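Local coordinates for protein acyl-CoA dehydrogenase (Bacillus anthracis, PDB 3OWA) that binds flavin-adenine dinucleotide and probably catalyses the alpha,beta-dehydrogenation of acyl-CoA thioesters, as in other acyl-CoA dehydrogenases, at residues A[28-33]-A[510-515]; A[98-103]-A[324-329]; A[207-212]-A[249-254]; A[357-362]-A[416-421]. One frame throughout, in Å; residues are numbered along the deposited sequence.

Contact 1. Residues A[28-33]-A[510-515]; sequences FTPEDF and VLRTEK
Arg512 runs from helix 490-520 to the 3-10 turn at residues 30-32 and meets Thr29, Pro30 and Glu31 in turn. With CG anti to the backbone N (chi1 174°) and the chain extended to NE, the side chain reaches across to the turn. CB and CG lie against the methyl of Thr29, with CG 3.8 Å from Thr29 CG2. CD lies near Glu31 OE1 and the ring of Pro30. Arg512 NE then donates to Glu31 OE1 at 2.7 Å, and Arg512 NH2 donates to Glu31 OE2 at 2.8 Å in a nearly straight bond. This is a side-on bidentate salt bridge on the syn lone pairs, with carboxylate and guanidinium planes only 17° apart. Pro30 CG lies over one guanidinium face. Arg512 NH1 pairs with Glu322 of helix 305-336. Lys515 NZ meets Asp32 OD2 tip to tip at 3.2 Å and also binds Val27 O. Thr29 N reaches the same Asp32 OD2 from the opposite face of the carboxylate. A water joins Thr29 OG1, Glu31 OE1 and Arg512 O. Two ion pairs join the segment before helix 35-52 to helix 490-520 and probably help to hold it there.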
loop_
_atom_site.group_PDB
_atom_site.type_symbol
_atom_site.label_atom_id
_atom_site.label_comp_id
_atom_site.label_asym_id
_atom_site.label_seq_id
_atom_site.Cartn_x
_atom_site.Cartn_y
_atom_site.Cartn_z
ATOM N N PHE A 28 -9.802 10.190 27.540
ATOM C CA PHE A 28 -8.666 9.497 28.131
ATOM C C PHE A 28 -7.497 9.512 27.129
ATOM O O PHE A 28 -7.703 9.303 25.933
ATOM C CB PHE A 28 -9.058 8.063 28.524
ATOM C CG PHE A 28 -7.957 7.306 29.209
ATOM C CD1 PHE A 28 -7.737 7.471 30.573
ATOM C CD2 PHE A 28 -7.128 6.451 28.485
ATOM C CE1 PHE A 28 -6.707 6.797 31.218
ATOM C CE2 PHE A 28 -6.089 5.782 29.107
ATOM C CZ PHE A 28 -5.884 5.944 30.487
ATOM N N THR A 29 -6.286 9.789 27.614
ATOM C CA THR A 29 -5.102 9.850 26.758
ATOM C C THR A 29 -3.950 9.041 27.369
ATOM O O THR A 29 -3.976 8.753 28.552
ATOM C CB THR A 29 -4.606 11.321 26.546
ATOM O OG1 THR A 29 -3.886 11.734 27.694
ATOM C CG2 THR A 29 -5.750 12.292 26.264
ATOM N N PRO A 30 -2.918 8.709 26.568
ATOM C CA PRO A 30 -1.786 8.022 27.185
ATOM C C PRO A 30 -1.141 8.778 28.358
ATOM O O PRO A 30 -0.498 8.143 29.205
ATOM C CB PRO A 30 -0.803 7.845 26.023
ATOM C CG PRO A 30 -1.689 7.760 24.769
ATOM C CD PRO A 30 -2.874 8.657 25.087
ATOM N N GLU A 31 -1.309 10.106 28.426
ATOM C CA GLU A 31 -0.750 10.902 29.537
ATOM C C GLU A 31 -1.470 10.607 30.863
ATOM O O GLU A 31 -0.946 10.873 31.951
ATOM C CB GLU A 31 -0.755 12.421 29.208
ATOM C CG GLU A 31 0.289 12.871 28.174
ATOM C CD GLU A 31 0.084 12.260 26.750
ATOM O OE1 GLU A 31 -1.004 12.395 26.160
ATOM O OE2 GLU A 31 1.035 11.659 26.216
ATOM N N ASP A 32 -2.658 10.014 30.751
ATOM C CA ASP A 32 -3.448 9.576 31.886
ATOM C C ASP A 32 -3.090 8.172 32.421
ATOM O O ASP A 32 -3.700 7.723 33.385
ATOM C CB ASP A 32 -4.934 9.645 31.506
ATOM C CG ASP A 32 -5.373 11.069 31.125
ATOM O OD1 ASP A 32 -4.954 12.009 31.837
ATOM O OD2 ASP A 32 -6.114 11.259 30.135
ATOM N N PHE A 33 -2.122 7.480 31.813
ATOM C CA PHE A 33 -1.706 6.161 32.306
ATOM C C PHE A 33 -1.225 6.292 33.754
ATOM O O PHE A 33 -0.533 7.253 34.069
ATOM C CB PHE A 33 -0.539 5.598 31.491
ATOM C CG PHE A 33 -0.904 5.151 30.078
ATOM C CD1 PHE A 33 0.077 5.058 29.109
ATOM C CD2 PHE A 33 -2.211 4.854 29.734
ATOM C CE1 PHE A 33 -0.234 4.650 27.794
ATOM C CE2 PHE A 33 -2.537 4.447 28.418
ATOM C CZ PHE A 33 -1.540 4.344 27.467
ATOM N N VAL A 510 -6.410 16.737 18.699
ATOM C CA VAL A 510 -6.559 18.106 19.237
ATOM C C VAL A 510 -6.729 18.093 20.754
ATOM O O VAL A 510 -6.021 18.802 21.476
ATOM C CB VAL A 510 -7.725 18.878 18.591
ATOM C CG1 VAL A 510 -7.961 20.208 19.326
ATOM C CG2 VAL A 510 -7.416 19.164 17.139
ATOM N N LEU A 511 -7.651 17.254 21.223
ATOM C CA LEU A 511 -8.021 17.222 22.631
ATOM C C LEU A 511 -6.893 16.692 23.468
ATOM O O LEU A 511 -6.651 17.203 24.560
ATOM C CB LEU A 511 -9.308 16.421 22.859
ATOM C CG LEU A 511 -10.578 17.087 22.309
ATOM C CD1 LEU A 511 -11.798 16.181 22.492
ATOM C CD2 LEU A 511 -10.806 18.446 22.964
ATOM N N ARG A 512 -6.179 15.684 22.954
ATOM C CA ARG A 512 -5.024 15.145 23.678
ATOM C C ARG A 512 -3.921 16.193 23.820
ATOM O O ARG A 512 -3.306 16.323 24.894
ATOM C CB ARG A 512 -4.472 13.876 23.006
ATOM C CG ARG A 512 -3.200 13.372 23.645
ATOM C CD ARG A 512 -2.679 12.158 22.929
ATOM N NE ARG A 512 -1.458 11.704 23.565
ATOM C CZ ARG A 512 -0.685 10.741 23.087
ATOM N NH1 ARG A 512 -1.028 10.112 21.954
ATOM N NH2 ARG A 512 0.418 10.399 23.743
ATOM N N THR A 513 -3.675 16.936 22.749
ATOM C CA THR A 513 -2.653 17.971 22.774
ATOM C C THR A 513 -3.107 19.134 23.719
ATOM O O THR A 513 -2.331 19.634 24.528
ATOM C CB THR A 513 -2.322 18.464 21.343
ATOM O OG1 THR A 513 -1.965 17.333 20.506
ATOM C CG2 THR A 513 -1.194 19.504 21.368
ATOM N N GLU A 514 -4.373 19.517 23.610
ATOM C CA GLU A 514 -4.962 20.542 24.461
ATOM C C GLU A 514 -4.839 20.153 25.930
ATOM O O GLU A 514 -4.405 20.963 26.767
ATOM C CB GLU A 514 -6.429 20.724 24.084
ATOM C CG GLU A 514 -7.080 21.961 24.686
ATOM C CD GLU A 514 -8.586 22.032 24.411
ATOM O OE1 GLU A 514 -9.023 21.597 23.310
ATOM O OE2 GLU A 514 -9.328 22.513 25.311
ATOM N N LYS A 515 -5.194 18.907 26.244
ATOM C CA LYS A 515 -5.042 18.409 27.601
ATOM C C LYS A 515 -3.590 18.456 28.101
ATOM O O LYS A 515 -3.336 18.863 29.244
ATOM C CB LYS A 515 -5.651 17.005 27.754
ATOM C CG LYS A 515 -5.174 16.293 29.017
ATOM C CD LYS A 515 -6.288 15.756 29.879
ATOM C CE LYS A 515 -7.186 14.805 29.167
ATOM N NZ LYS A 515 -7.841 13.939 30.197
HETATM O O HOH W 1 -2.703 14.466 27.196
#

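Contact 2. Residues A[98-103]-A[324-329]; sequences SALIAE and SVYRTV
Tyr326 and Glu103 make the polar link between helix 95-105 and helix 305-336. Tyr326 OH donates to Glu103 OE2 at 2.6 Å, a short bond. The oxygen uses its anti lone pair, away from Glu103 OE1, and lies at the edge of the ring near its plane. The carboxylate and ring planes are turned 60° apart. Glu103 reaches the hydroxyl as an extended chain, with CG anti to the backbone N (chi1 -166°). Its other oxygen, OE1, forms a salt bridge with Lys281 of helix 257-293. Both oxygens of this buried acid therefore have partners, and the lysine would be expected to favour its charged form.

The two segments run roughly antiparallel, at 148°, and their axes come no closer than 11.6 Å. The tyrosine side chain spans much of this gap. Helix 95-105 belongs to the N-terminal helical domain of the acyl-CoA dehydrogenase fold, and helix 305-336 to its C-terminal helical domain. The contact is a joint between these two domains, which flank the middle beta domain in the sequence. Val274 of helix 257-293 packs on Ala99, Glu103 and Val325.

The apolar contacts lie around and beside the ring. Leu100 CD2 is 4.2 Å from Tyr326 CZ, its side chain crossing the tyrosine at about a right angle, and this methyl also sits beside the hydroxyl. Ala99 CB approaches Tyr326 CE2 obliquely at 3.9 Å. The same methyl touches Val329 CG1 at 4.0 Å, with Val329 CG2 close by. Phe33 meets the Tyr326 ring in an edge-to-face pair.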
loop_
_atom_site.group_PDB
_atom_site.type_symbol
_atom_site.label_atom_id
_atom_site.label_comp_id
_atom_site.label_asym_id
_atom_site.label_seq_id
_atom_site.Cartn_x
_atom_site.Cartn_y
_atom_site.Cartn_z
ATOM N N SER A 98 -5.150 -4.202 29.654
ATOM C CA SER A 98 -5.160 -5.210 28.583
ATOM C C SER A 98 -4.973 -4.614 27.168
ATOM O O SER A 98 -4.532 -5.315 26.260
ATOM C CB SER A 98 -6.384 -6.129 28.690
ATOM O OG SER A 98 -7.581 -5.418 28.514
ATOM N N ALA A 99 -5.239 -3.318 26.991
ATOM C CA ALA A 99 -4.889 -2.636 25.738
ATOM C C ALA A 99 -3.371 -2.513 25.657
ATOM O O ALA A 99 -2.777 -2.760 24.628
ATOM C CB ALA A 99 -5.561 -1.254 25.627
ATOM N N LEU A 100 -2.743 -2.131 26.754
ATOM C CA LEU A 100 -1.300 -1.986 26.777
ATOM C C LEU A 100 -0.613 -3.324 26.544
ATOM O O LEU A 100 0.440 -3.375 25.892
ATOM C CB LEU A 100 -0.860 -1.372 28.099
ATOM C CG LEU A 100 -0.951 0.155 28.093
ATOM C CD1 LEU A 100 -0.784 0.764 29.510
ATOM C CD2 LEU A 100 0.088 0.732 27.132
ATOM N N ILE A 101 -1.202 -4.409 27.064
ATOM C CA ILE A 101 -0.638 -5.714 26.802
ATOM C C ILE A 101 -0.666 -6.032 25.281
ATOM O O ILE A 101 0.345 -6.464 24.699
ATOM C CB ILE A 101 -1.332 -6.836 27.623
ATOM C CG1 ILE A 101 -0.976 -6.720 29.123
ATOM C CG2 ILE A 101 -0.926 -8.231 27.087
ATOM C CD1 ILE A 101 -2.000 -7.439 30.054
ATOM N N ALA A 102 -1.792 -5.752 24.625
ATOM C CA ALA A 102 -1.881 -5.964 23.163
ATOM C C ALA A 102 -0.922 -5.072 22.373
ATOM O O ALA A 102 -0.290 -5.519 21.399
ATOM C CB ALA A 102 -3.320 -5.784 22.662
ATOM N N GLU A 103 -0.777 -3.827 22.817
ATOM C CA GLU A 103 0.113 -2.908 22.160
ATOM C C GLU A 103 1.540 -3.455 22.176
ATOM O O GLU A 103 2.227 -3.425 21.155
ATOM C CB GLU A 103 0.058 -1.484 22.781
ATOM C CG GLU A 103 0.724 -0.446 21.866
ATOM C CD GLU A 103 1.003 0.904 22.520
ATOM O OE1 GLU A 103 2.105 1.442 22.266
ATOM O OE2 GLU A 103 0.133 1.438 23.262
ATOM N N SER A 324 -6.644 8.423 19.123
ATOM C CA SER A 324 -8.031 8.040 18.959
ATOM C C SER A 324 -8.349 6.618 19.501
ATOM O O SER A 324 -9.461 6.360 19.985
ATOM C CB SER A 324 -8.488 8.216 17.490
ATOM O OG SER A 324 -7.742 7.392 16.624
ATOM N N VAL A 325 -7.373 5.711 19.453
ATOM C CA VAL A 325 -7.578 4.355 19.995
ATOM C C VAL A 325 -7.716 4.374 21.526
ATOM O O VAL A 325 -8.619 3.732 22.069
ATOM C CB VAL A 325 -6.481 3.341 19.531
ATOM C CG1 VAL A 325 -6.694 2.006 20.149
ATOM C CG2 VAL A 325 -6.539 3.155 18.015
ATOM N N TYR A 326 -6.812 5.063 22.221
ATOM C CA TYR A 326 -6.872 5.101 23.684
ATOM C C TYR A 326 -8.041 5.930 24.211
ATOM O O TYR A 326 -8.525 5.675 25.297
ATOM C CB TYR A 326 -5.542 5.531 24.317
ATOM C CG TYR A 326 -4.587 4.364 24.375
ATOM C CD1 TYR A 326 -3.569 4.208 23.420
ATOM C CD2 TYR A 326 -4.747 3.376 25.346
ATOM C CE1 TYR A 326 -2.713 3.084 23.468
ATOM C CE2 TYR A 326 -3.909 2.274 25.411
ATOM C CZ TYR A 326 -2.903 2.131 24.463
ATOM O OH TYR A 326 -2.089 1.037 24.538
ATOM N N ARG A 327 -8.499 6.877 23.405
ATOM C CA ARG A 327 -9.742 7.568 23.660
ATOM C C ARG A 327 -10.864 6.545 23.741
ATOM O O ARG A 327 -11.642 6.569 24.673
ATOM C CB ARG A 327 -10.036 8.583 22.555
ATOM C CG ARG A 327 -11.399 9.266 22.673
ATOM C CD ARG A 327 -11.529 10.397 21.689
ATOM N NE ARG A 327 -12.792 11.122 21.807
ATOM C CZ ARG A 327 -13.172 12.111 21.000
ATOM N NH1 ARG A 327 -12.395 12.517 19.991
ATOM N NH2 ARG A 327 -14.345 12.692 21.203
ATOM N N THR A 328 -10.963 5.657 22.750
ATOM C CA THR A 328 -12.002 4.648 22.758
ATOM C C THR A 328 -11.879 3.709 23.970
ATOM O O THR A 328 -12.893 3.380 24.617
ATOM C CB THR A 328 -11.973 3.838 21.433
ATOM O OG1 THR A 328 -12.206 4.723 20.341
ATOM C CG2 THR A 328 -13.040 2.766 21.415
ATOM N N VAL A 329 -10.650 3.263 24.257
ATOM C CA VAL A 329 -10.390 2.401 25.411
ATOM C C VAL A 329 -10.861 3.126 26.682
ATOM O O VAL A 329 -11.567 2.544 27.516
ATOM C CB VAL A 329 -8.896 1.987 25.512
ATOM C CG1 VAL A 329 -8.681 1.090 26.709
ATOM C CG2 VAL A 329 -8.430 1.241 24.207
#

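Contact 3. Residues A[207-212]-A[249-254]; sequences FSAFIV and NLLGEI
The Phe210 ring carries Leu250 CD1 over one face, 3.9 Å from Phe210 CE1. Phe210 CG is anti to the carbonyl carbon (chi1 -63°), which brings the ring alongside this leucine. Tyr178 meets the same ring edge-to-face. A second flat group in the contact is the Asn249 amide. Its ND2 donates to Ile211 O at 2.9 Å, with the oxygen in the amide plane; the donor, though, sits well above the plane of the Ile211 carbonyl. ND2 also bonds to Tyr138 OH. Asn249 O accepts from Ile211 N at 2.9 Å in an almost straight bond. Ile211 is thus held through both N and O by one residue. Phe210 and Leu250 form an antiparallel non-hydrogen-bonded pair. Next comes the bond from Leu251 N to Ala209 O, 2.8 Å. Beyond that bond a water bridges Ala209 N, Leu251 O and Glu253 O. On the face opposite Phe210, Ala209 CB touches Leu251 CB, and Ile211 CD1 touches Leu251 CD1 at 4.0 Å. The short, weakly bonded strand at about 250-251 lies beside strand 206-213 in the beta domain. Strand 195-202 pairs with strand 206-213 as well, and helices 124-129 and 132-144 pack on Ile211 and Leu251.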
loop_
_atom_site.group_PDB
_atom_site.type_symbol
_atom_site.label_atom_id
_atom_site.label_comp_id
_atom_site.label_asym_id
_atom_site.label_seq_id
_atom_site.Cartn_x
_atom_site.Cartn_y
_atom_site.Cartn_z
ATOM N N PHE A 207 -29.076 -19.847 14.338
ATOM C CA PHE A 207 -27.659 -19.516 14.399
ATOM C C PHE A 207 -27.256 -19.392 15.862
ATOM O O PHE A 207 -27.793 -18.544 16.591
ATOM C CB PHE A 207 -27.443 -18.206 13.653
ATOM C CG PHE A 207 -26.008 -17.755 13.588
ATOM C CD1 PHE A 207 -25.164 -18.255 12.601
ATOM C CD2 PHE A 207 -25.513 -16.812 14.505
ATOM C CE1 PHE A 207 -23.821 -17.825 12.517
ATOM C CE2 PHE A 207 -24.183 -16.374 14.437
ATOM C CZ PHE A 207 -23.337 -16.878 13.444
ATOM N N SER A 208 -26.329 -20.251 16.294
ATOM C CA SER A 208 -26.026 -20.413 17.727
ATOM C C SER A 208 -24.525 -20.653 17.988
ATOM O O SER A 208 -23.845 -21.102 17.114
ATOM C CB SER A 208 -26.827 -21.619 18.294
ATOM O OG SER A 208 -28.222 -21.478 18.056
ATOM N N ALA A 209 -24.029 -20.343 19.184
ATOM C CA ALA A 209 -22.619 -20.557 19.494
ATOM C C ALA A 209 -22.461 -21.742 20.425
ATOM O O ALA A 209 -23.356 -22.005 21.236
ATOM C CB ALA A 209 -22.012 -19.292 20.108
ATOM N N PHE A 210 -21.321 -22.442 20.322
ATOM C CA PHE A 210 -21.056 -23.661 21.111
ATOM C C PHE A 210 -19.626 -23.659 21.585
ATOM O O PHE A 210 -18.722 -23.227 20.852
ATOM C CB PHE A 210 -21.217 -24.919 20.251
ATOM C CG PHE A 210 -22.617 -25.128 19.716
ATOM C CD1 PHE A 210 -23.514 -25.927 20.404
ATOM C CD2 PHE A 210 -23.015 -24.547 18.531
ATOM C CE1 PHE A 210 -24.819 -26.146 19.925
ATOM C CE2 PHE A 210 -24.316 -24.752 18.024
ATOM C CZ PHE A 210 -25.225 -25.560 18.746
ATOM N N ILE A 211 -19.405 -24.128 22.809
ATOM C CA ILE A 211 -18.037 -24.374 23.272
ATOM C C ILE A 211 -17.682 -25.804 22.873
ATOM O O ILE A 211 -18.359 -26.790 23.253
ATOM C CB ILE A 211 -17.915 -24.195 24.784
ATOM C CG1 ILE A 211 -18.393 -22.797 25.193
ATOM C CG2 ILE A 211 -16.495 -24.578 25.275
ATOM C CD1 ILE A 211 -18.786 -22.665 26.700
ATOM N N VAL A 212 -16.667 -25.930 22.030
ATOM C CA VAL A 212 -16.343 -27.217 21.461
ATOM C C VAL A 212 -14.895 -27.513 21.839
ATOM O O VAL A 212 -13.990 -26.770 21.451
ATOM C CB VAL A 212 -16.462 -27.193 19.929
ATOM C CG1 VAL A 212 -16.042 -28.567 19.339
ATOM C CG2 VAL A 212 -17.889 -26.810 19.512
ATOM N N ASN A 249 -22.943 -27.229 26.617
ATOM C CA ASN A 249 -21.937 -26.383 25.979
ATOM C C ASN A 249 -22.497 -25.381 25.004
ATOM O O ASN A 249 -21.732 -24.590 24.430
ATOM C CB ASN A 249 -20.845 -27.225 25.343
ATOM C CG ASN A 249 -19.838 -27.667 26.343
ATOM O OD1 ASN A 249 -20.193 -28.041 27.455
ATOM N ND2 ASN A 249 -18.572 -27.636 25.974
ATOM N N LEU A 250 -23.816 -25.383 24.806
ATOM C CA LEU A 250 -24.453 -24.272 24.101
ATOM C C LEU A 250 -24.112 -22.939 24.812
ATOM O O LEU A 250 -24.242 -22.827 26.041
ATOM C CB LEU A 250 -25.959 -24.461 24.022
ATOM C CG LEU A 250 -26.709 -23.269 23.405
ATOM C CD1 LEU A 250 -26.663 -23.338 21.893
ATOM C CD2 LEU A 250 -28.149 -23.255 23.897
ATOM N N LEU A 251 -23.630 -21.960 24.054
ATOM C CA LEU A 251 -23.242 -20.664 24.607
ATOM C C LEU A 251 -24.321 -19.624 24.284
ATOM O O LEU A 251 -24.588 -19.357 23.122
ATOM C CB LEU A 251 -21.885 -20.244 24.020
ATOM C CG LEU A 251 -21.168 -19.034 24.590
ATOM C CD1 LEU A 251 -20.707 -19.274 26.019
ATOM C CD2 LEU A 251 -19.958 -18.679 23.667
ATOM N N GLY A 252 -24.957 -19.050 25.307
ATOM C CA GLY A 252 -26.029 -18.083 25.078
ATOM C C GLY A 252 -27.310 -18.817 24.699
ATOM O O GLY A 252 -27.519 -19.978 25.076
ATOM N N GLU A 253 -28.178 -18.158 23.948
ATOM C CA GLU A 253 -29.494 -18.746 23.668
ATOM C C GLU A 253 -29.542 -19.261 22.248
ATOM O O GLU A 253 -28.882 -18.704 21.360
ATOM C CB GLU A 253 -30.620 -17.716 23.841
ATOM C CG GLU A 253 -30.705 -17.097 25.219
ATOM C CD GLU A 253 -32.016 -16.358 25.406
ATOM O OE1 GLU A 253 -33.058 -17.032 25.578
ATOM O OE2 GLU A 253 -32.015 -15.103 25.355
ATOM N N ILE A 254 -30.344 -20.309 22.047
ATOM C CA ILE A 254 -30.600 -20.857 20.724
ATOM C C ILE A 254 -31.071 -19.789 19.745
ATOM O O ILE A 254 -32.006 -19.044 20.033
ATOM C CB ILE A 254 -31.610 -22.053 20.758
ATOM C CG1 ILE A 254 -31.011 -23.273 21.484
ATOM C CG2 ILE A 254 -32.022 -22.458 19.349
ATOM C CD1 ILE A 254 -32.100 -24.346 21.836
HETATM O O HOH W 2 -26.061 -18.786 20.861
#

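Contact 4. Residues A[357-362]-A[416-421]; sequences YAIECS and LIVPGT
Ile359 and Val418 have the nearest CA atoms of the two segments, 6.1 Å apart. The two helix segments run nearly antiparallel, crossing at -159° with axes 9.9 Å apart. Both helices, 358-383 and 411-427, are part of the C-terminal all-helical domain of an acyl-CoA dehydrogenase. Helix 411-427 is kinked at Pro419, whose N has no bond to the preceding turn. Tyr357 is the N-cap residue of the other helix. The side chains that meet are mostly apolar. Ile359 slides past Thr421 in the opposite direction, with CG1 and CD1 both against the threonine methyl. Ile359 CG2 makes a looser contact with Val418 CG1 at 4.5 Å. Ser362 CB lies 4.2 Å from Val418 CG2, and Ile417 CD1 approaches Ser362 OG. That hydroxyl has its polar partner in Asn414. Leu416 touches the FAD and packs on Leu306 of the second subunit, which places this helix beside the cofactor and the dimer interface. Ile417 O accepts from both Thr421 N and Thr421 OG1, the latter at 2.7 Å. Thr421 CG2, anti to the backbone N, is directed at the isoleucine and packs tightly, 3.4 Å from Ile359 CG1.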
loop_
_atom_site.group_PDB
_atom_site.type_symbol
_atom_site.label_atom_id
_atom_site.label_comp_id
_atom_site.label_asym_id
_atom_site.label_seq_id
_atom_site.Cartn_x
_atom_site.Cartn_y
_atom_site.Cartn_z
ATOM N N TYR A 357 -19.963 1.908 22.174
ATOM C CA TYR A 357 -18.983 2.577 21.335
ATOM C C TYR A 357 -18.614 1.803 20.072
ATOM O O TYR A 357 -17.474 1.876 19.614
ATOM C CB TYR A 357 -17.760 2.924 22.164
ATOM C CG TYR A 357 -18.156 3.705 23.388
ATOM C CD1 TYR A 357 -18.105 3.130 24.644
ATOM C CD2 TYR A 357 -18.621 5.013 23.272
ATOM C CE1 TYR A 357 -18.498 3.833 25.766
ATOM C CE2 TYR A 357 -18.998 5.729 24.372
ATOM C CZ TYR A 357 -18.949 5.137 25.619
ATOM O OH TYR A 357 -19.333 5.857 26.722
ATOM N N ALA A 358 -19.584 1.086 19.499
ATOM C CA ALA A 358 -19.346 0.321 18.259
ATOM C C ALA A 358 -18.808 1.206 17.147
ATOM O O ALA A 358 -17.965 0.757 16.379
ATOM C CB ALA A 358 -20.595 -0.438 17.795
ATOM N N ILE A 359 -19.278 2.459 17.060
ATOM C CA ILE A 359 -18.803 3.368 16.017
ATOM C C ILE A 359 -17.311 3.655 16.152
ATOM O O ILE A 359 -16.551 3.470 15.212
ATOM C CB ILE A 359 -19.599 4.678 15.940
ATOM C CG1 ILE A 359 -21.006 4.401 15.413
ATOM C CG2 ILE A 359 -18.878 5.674 15.035
ATOM C CD1 ILE A 359 -21.996 5.579 15.622
ATOM N N GLU A 360 -16.913 4.127 17.318
ATOM C CA GLU A 360 -15.523 4.379 17.637
ATOM C C GLU A 360 -14.635 3.130 17.406
ATOM O O GLU A 360 -13.519 3.253 16.913
ATOM C CB GLU A 360 -15.419 4.894 19.087
ATOM C CG GLU A 360 -16.087 6.275 19.293
ATOM C CD GLU A 360 -17.604 6.222 19.627
ATOM O OE1 GLU A 360 -18.109 7.257 20.103
ATOM O OE2 GLU A 360 -18.283 5.170 19.413
ATOM N N CYS A 361 -15.128 1.936 17.747
ATOM C CA CYS A 361 -14.356 0.685 17.530
ATOM C C CYS A 361 -14.069 0.436 16.056
ATOM O O CYS A 361 -12.934 0.083 15.679
ATOM C CB CYS A 361 -15.103 -0.540 18.108
ATOM S SG CYS A 361 -15.182 -0.554 19.936
ATOM N N SER A 362 -15.087 0.605 15.217
ATOM C CA SER A 362 -14.939 0.414 13.769
ATOM C C SER A 362 -14.002 1.461 13.180
ATOM O O SER A 362 -13.136 1.134 12.362
ATOM C CB SER A 362 -16.301 0.473 13.070
ATOM O OG SER A 362 -16.874 -0.822 13.000
ATOM N N LEU A 416 -18.943 0.761 5.695
ATOM C CA LEU A 416 -20.345 0.771 5.309
ATOM C C LEU A 416 -21.309 0.805 6.490
ATOM O O LEU A 416 -22.396 1.344 6.379
ATOM C CB LEU A 416 -20.680 -0.440 4.448
ATOM C CG LEU A 416 -20.065 -0.464 3.067
ATOM C CD1 LEU A 416 -20.317 -1.847 2.494
ATOM C CD2 LEU A 416 -20.739 0.614 2.199
ATOM N N ILE A 417 -20.903 0.264 7.623
ATOM C CA ILE A 417 -21.805 0.216 8.758
ATOM C C ILE A 417 -21.825 1.501 9.580
ATOM O O ILE A 417 -22.796 1.730 10.317
ATOM C CB ILE A 417 -21.537 -0.999 9.679
ATOM C CG1 ILE A 417 -20.146 -0.909 10.330
ATOM C CG2 ILE A 417 -21.735 -2.305 8.899
ATOM C CD1 ILE A 417 -19.754 -2.193 11.054
ATOM N N VAL A 418 -20.788 2.328 9.462
ATOM C CA VAL A 418 -20.736 3.564 10.223
ATOM C C VAL A 418 -21.947 4.541 10.019
ATOM O O VAL A 418 -22.597 4.948 11.008
ATOM C CB VAL A 418 -19.346 4.280 10.107
ATOM C CG1 VAL A 418 -19.436 5.745 10.592
ATOM C CG2 VAL A 418 -18.292 3.525 10.914
ATOM N N PRO A 419 -22.257 4.932 8.767
ATOM C CA PRO A 419 -23.398 5.865 8.649
ATOM C C PRO A 419 -24.720 5.313 9.161
ATOM O O PRO A 419 -25.465 6.049 9.798
ATOM C CB PRO A 419 -23.495 6.119 7.150
ATOM C CG PRO A 419 -22.099 5.808 6.628
ATOM C CD PRO A 419 -21.643 4.656 7.455
ATOM N N GLY A 420 -25.004 4.041 8.898
ATOM C CA GLY A 420 -26.256 3.399 9.346
ATOM C C GLY A 420 -26.373 3.296 10.851
ATOM O O GLY A 420 -27.457 3.480 11.406
ATOM N N THR A 421 -25.257 3.004 11.512
ATOM C CA THR A 421 -25.174 3.045 12.967
ATOM C C THR A 421 -25.539 4.427 13.533
ATOM O O THR A 421 -26.305 4.513 14.507
ATOM C CB THR A 421 -23.796 2.598 13.437
ATOM O OG1 THR A 421 -23.543 1.312 12.881
ATOM C CG2 THR A 421 -23.742 2.471 14.936
#

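In the fold
Contacts 1, 2 and 4 lie in the helical part of the chain, and contact 3 in the beta domain. Contact 1 closes the longest loop, and the other three are nested within it. Contact 3 is also nested inside contact 2, while contact 4 follows contact 2 in series. Contacts 1 and 2 have centres about 13 Å apart and touch through Phe28, Phe33 and Tyr326. Contacts 2 and 4, centres about 18 Å apart, touch where Thr328 meets Glu360. Contact 3 lies about 41 Å from contact 1, centre to centre, across the middle of the chain. Helix 305-336 of contact 2 packs on helix 358-383, which meets the FAD-side helix 411-427 in contact 4.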